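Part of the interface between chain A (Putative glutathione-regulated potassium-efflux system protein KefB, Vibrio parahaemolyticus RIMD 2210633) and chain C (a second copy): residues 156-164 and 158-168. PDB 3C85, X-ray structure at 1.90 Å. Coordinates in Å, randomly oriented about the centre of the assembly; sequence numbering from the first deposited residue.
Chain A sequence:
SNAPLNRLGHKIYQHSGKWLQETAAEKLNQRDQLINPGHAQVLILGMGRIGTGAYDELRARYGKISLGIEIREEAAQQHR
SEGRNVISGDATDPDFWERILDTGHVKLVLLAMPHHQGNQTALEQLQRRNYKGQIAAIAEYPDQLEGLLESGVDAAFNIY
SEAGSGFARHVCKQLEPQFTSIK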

# COMPACT_ATOMS: atom_id res chain seq x y z
N ALA A 156 13.54 0.41 2.31
CA ALA A 156 12.66 1.54 2.06
C ALA A 156 11.66 1.17 0.97
O ALA A 156 12.08 0.69 -0.08
CB ALA A 156 13.52 2.74 1.62
N PHE A 157 10.36 1.42 1.20
CA PHE A 157 9.33 0.95 0.29
C PHE A 157 8.45 2.09 -0.09
O PHE A 157 8.35 3.08 0.63
CB PHE A 157 8.53 -0.17 0.96
CG PHE A 157 9.36 -1.41 1.17
CD1 PHE A 157 9.77 -2.18 0.05
CD2 PHE A 157 9.76 -1.78 2.44
CE1 PHE A 157 10.55 -3.30 0.22
CE2 PHE A 157 10.55 -2.93 2.63
CZ PHE A 157 10.93 -3.68 1.51
N ASN A 158 7.83 1.99 -1.23
CA ASN A 158 7.01 3.11 -1.70
C ASN A 158 5.55 2.91 -1.27
O ASN A 158 5.00 1.81 -1.49
CB ASN A 158 7.08 3.15 -3.24
CG ASN A 158 6.34 4.32 -3.81
OD1 ASN A 158 5.09 4.31 -3.84
ND2 ASN A 158 7.08 5.34 -4.26
N ILE A 159 4.94 3.94 -0.67
CA ILE A 159 3.55 3.82 -0.15
C ILE A 159 2.59 3.28 -1.22
O ILE A 159 1.78 2.36 -0.97
CB ILE A 159 3.04 5.20 0.30
CG1 ILE A 159 3.79 5.73 1.52
CG2 ILE A 159 1.49 5.20 0.56
CD1 ILE A 159 3.48 7.19 1.80
N TYR A 160 2.66 3.83 -2.43
CA TYR A 160 1.69 3.50 -3.50
C TYR A 160 1.97 2.16 -4.17
O TYR A 160 1.04 1.47 -4.50
CB TYR A 160 1.60 4.64 -4.52
CG TYR A 160 1.25 5.89 -3.76
CD1 TYR A 160 -0.06 6.11 -3.30
CD2 TYR A 160 2.23 6.83 -3.46
CE1 TYR A 160 -0.37 7.22 -2.55
CE2 TYR A 160 1.93 7.97 -2.72
CZ TYR A 160 0.63 8.14 -2.27
OH TYR A 160 0.38 9.25 -1.54
N SER A 161 3.24 1.78 -4.33
CA SER A 161 3.59 0.44 -4.80
C SER A 161 3.08 -0.63 -3.87
O SER A 161 2.50 -1.63 -4.30
CB SER A 161 5.12 0.31 -4.95
OG SER A 161 5.60 1.27 -5.88
N GLU A 162 3.34 -0.43 -2.58
CA GLU A 162 2.86 -1.35 -1.53
C GLU A 162 1.34 -1.43 -1.51
O GLU A 162 0.77 -2.53 -1.39
CB GLU A 162 3.41 -0.90 -0.15
CG GLU A 162 4.97 -1.04 -0.05
CD GLU A 162 5.46 -2.45 -0.40
OE1 GLU A 162 4.86 -3.45 0.08
OE2 GLU A 162 6.46 -2.57 -1.15
N ALA A 163 0.68 -0.28 -1.61
CA ALA A 163 -0.78 -0.26 -1.73
C ALA A 163 -1.30 -1.15 -2.89
O ALA A 163 -2.21 -1.93 -2.69
CB ALA A 163 -1.28 1.16 -1.88
N GLY A 164 -0.73 -1.01 -4.08
CA GLY A 164 -1.15 -1.78 -5.25
C GLY A 164 -0.91 -3.26 -5.07
O GLY A 164 -1.77 -4.11 -5.44
N ASN C 158 -8.75 0.78 0.98
CA ASN C 158 -8.12 2.05 1.26
C ASN C 158 -6.63 2.00 0.91
O ASN C 158 -5.92 1.06 1.33
CB ASN C 158 -8.32 2.43 2.73
CG ASN C 158 -7.63 3.73 3.08
OD1 ASN C 158 -6.47 3.74 3.49
ND2 ASN C 158 -8.31 4.84 2.87
N ILE C 159 -6.15 2.97 0.15
CA ILE C 159 -4.74 2.99 -0.26
C ILE C 159 -3.74 2.78 0.90
O ILE C 159 -2.79 1.98 0.82
CB ILE C 159 -4.38 4.35 -0.92
CG1 ILE C 159 -5.15 4.54 -2.25
CG2 ILE C 159 -2.82 4.48 -1.14
CD1 ILE C 159 -4.90 5.89 -2.91
N TYR C 160 -3.93 3.53 1.96
CA TYR C 160 -2.96 3.55 3.05
C TYR C 160 -3.00 2.32 3.95
O TYR C 160 -1.96 1.88 4.42
CB TYR C 160 -3.13 4.82 3.85
CG TYR C 160 -3.01 6.02 2.96
CD1 TYR C 160 -1.84 6.26 2.25
CD2 TYR C 160 -4.06 6.90 2.81
CE1 TYR C 160 -1.72 7.35 1.41
CE2 TYR C 160 -3.93 8.00 1.96
CZ TYR C 160 -2.75 8.21 1.27
OH TYR C 160 -2.62 9.28 0.41
N SER C 161 -4.19 1.77 4.19
CA SER C 161 -4.31 0.52 4.94
C SER C 161 -3.66 -0.62 4.18
O SER C 161 -2.92 -1.41 4.77
CB SER C 161 -5.78 0.21 5.16
OG SER C 161 -6.32 1.26 5.95
N GLU C 162 -3.90 -0.68 2.88
CA GLU C 162 -3.20 -1.65 2.02
C GLU C 162 -1.67 -1.44 2.03
O GLU C 162 -0.91 -2.41 2.06
CB GLU C 162 -3.75 -1.61 0.59
CG GLU C 162 -5.23 -2.06 0.55
CD GLU C 162 -5.38 -3.43 1.10
OE1 GLU C 162 -4.65 -4.34 0.68
OE2 GLU C 162 -6.23 -3.61 1.96
N ALA C 163 -1.23 -0.18 2.00
CA ALA C 163 0.20 0.11 1.99
C ALA C 163 0.84 -0.38 3.28
O ALA C 163 1.96 -0.89 3.25
CB ALA C 163 0.42 1.60 1.86
N GLY C 164 0.14 -0.25 4.41
CA GLY C 164 0.74 -0.64 5.70
C GLY C 164 0.88 -2.16 5.80
O GLY C 164 1.88 -2.69 6.31
N SER C 165 -0.13 -2.86 5.35
CA SER C 165 -0.07 -4.30 5.29
C SER C 165 1.08 -4.81 4.39
O SER C 165 1.85 -5.68 4.81
CB SER C 165 -1.44 -4.81 4.78
OG SER C 165 -1.33 -6.13 4.32
N GLY C 166 1.19 -4.27 3.17
CA GLY C 166 2.25 -4.62 2.24
C GLY C 166 3.63 -4.26 2.76
O GLY C 166 4.58 -5.03 2.63
N PHE C 167 3.74 -3.08 3.34
CA PHE C 167 4.94 -2.64 3.97
C PHE C 167 5.44 -3.68 5.00
O PHE C 167 6.59 -4.11 4.94
CB PHE C 167 4.66 -1.28 4.60
CG PHE C 167 5.81 -0.67 5.34
CD1 PHE C 167 7.11 -0.71 4.85
CD2 PHE C 167 5.56 0.08 6.49
CE1 PHE C 167 8.16 -0.07 5.53
CE2 PHE C 167 6.61 0.74 7.18
CZ PHE C 167 7.92 0.66 6.68
N ALA C 168 4.57 -4.11 5.91
CA ALA C 168 5.02 -5.03 6.94
C ALA C 168 5.48 -6.36 6.33
O ALA C 168 6.49 -6.94 6.76
CB ALA C 168 3.92 -5.24 8.02

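Two helices can come very close when small residues occupy the point where they cross, and this contact between two copies of KefB is a compact example. The helix beginning at residue 159 in each chain meets its counterpart almost at a right angle, 89° between the N-to-C directions, with the axes only 7.0 Å apart. At the crossing the same residue lies on both sides: the CA atoms of A163(A) and A163(C) are 3.9 Å apart, and the CB of A163(A) is 4.1 Å from the CB of A163(C). A methyl group is all that either residue projects, so backbone can approach backbone.

That closeness places side chains against main-chain atoms. The CB of A163(A) lies 3.2 Å from the O of I159(C), and the CB of A163(C) lies 3.2 Å from the O of I159(A), a reciprocal pair that reflects the near-symmetry of the contact. Each of these carbonyls already accepts a hydrogen bond within its own helix, from the N of the alanine one turn on. G166(C) extends the principle: a CB there would point toward chain A and fall about 3.0 Å from the O of E162(A), a clash that the glycine avoids.

Apolar contacts lie beside the crossing. The CB of A163(A) packs 3.7 Å from CG2 of I159(C), and CG2 of I159(A) lies 4.0 Å from the CB of A163(C). Each isoleucine also meets a tyrosine, with CG2 of I159(A) 3.9 Å from CD1 of Y160(C) and CD1 of Y160(A) 3.9 Å from CG2 of I159(C). The CA-to-CB bonds of the tyrosines do not point at the partner, but the ends of their side chains come nearer, bringing the two CE1 atoms of Y160(A) and Y160(C) within 4.2 Å. Farther out, CD2 of F157(A) touches CD1 of F167(C) at 3.7 Å, at the edge of the F167(C) ring.

Polar chemistry contributes differently. No hydrogen bond crosses between the stretches, so they meet through shape and apolar burial, with 488 Å² covered in total. OE1 of E162(A) comes within 3.0 Å of the O of G166(C), but both are acceptors; the N of F167(C), 3.5 Å from the same OE1, is poorly angled for bonding.

The bonds that do form are internal. In each chain N158 caps its helix: OD1 of N158(A) accepts from the N of S161(A) at 3.2 Å and, weakly, from the N of Y160(A) at 2.9 Å. N158(C) repeats the arrangement, satisfying amides that the first helical turn leaves without backbone partners.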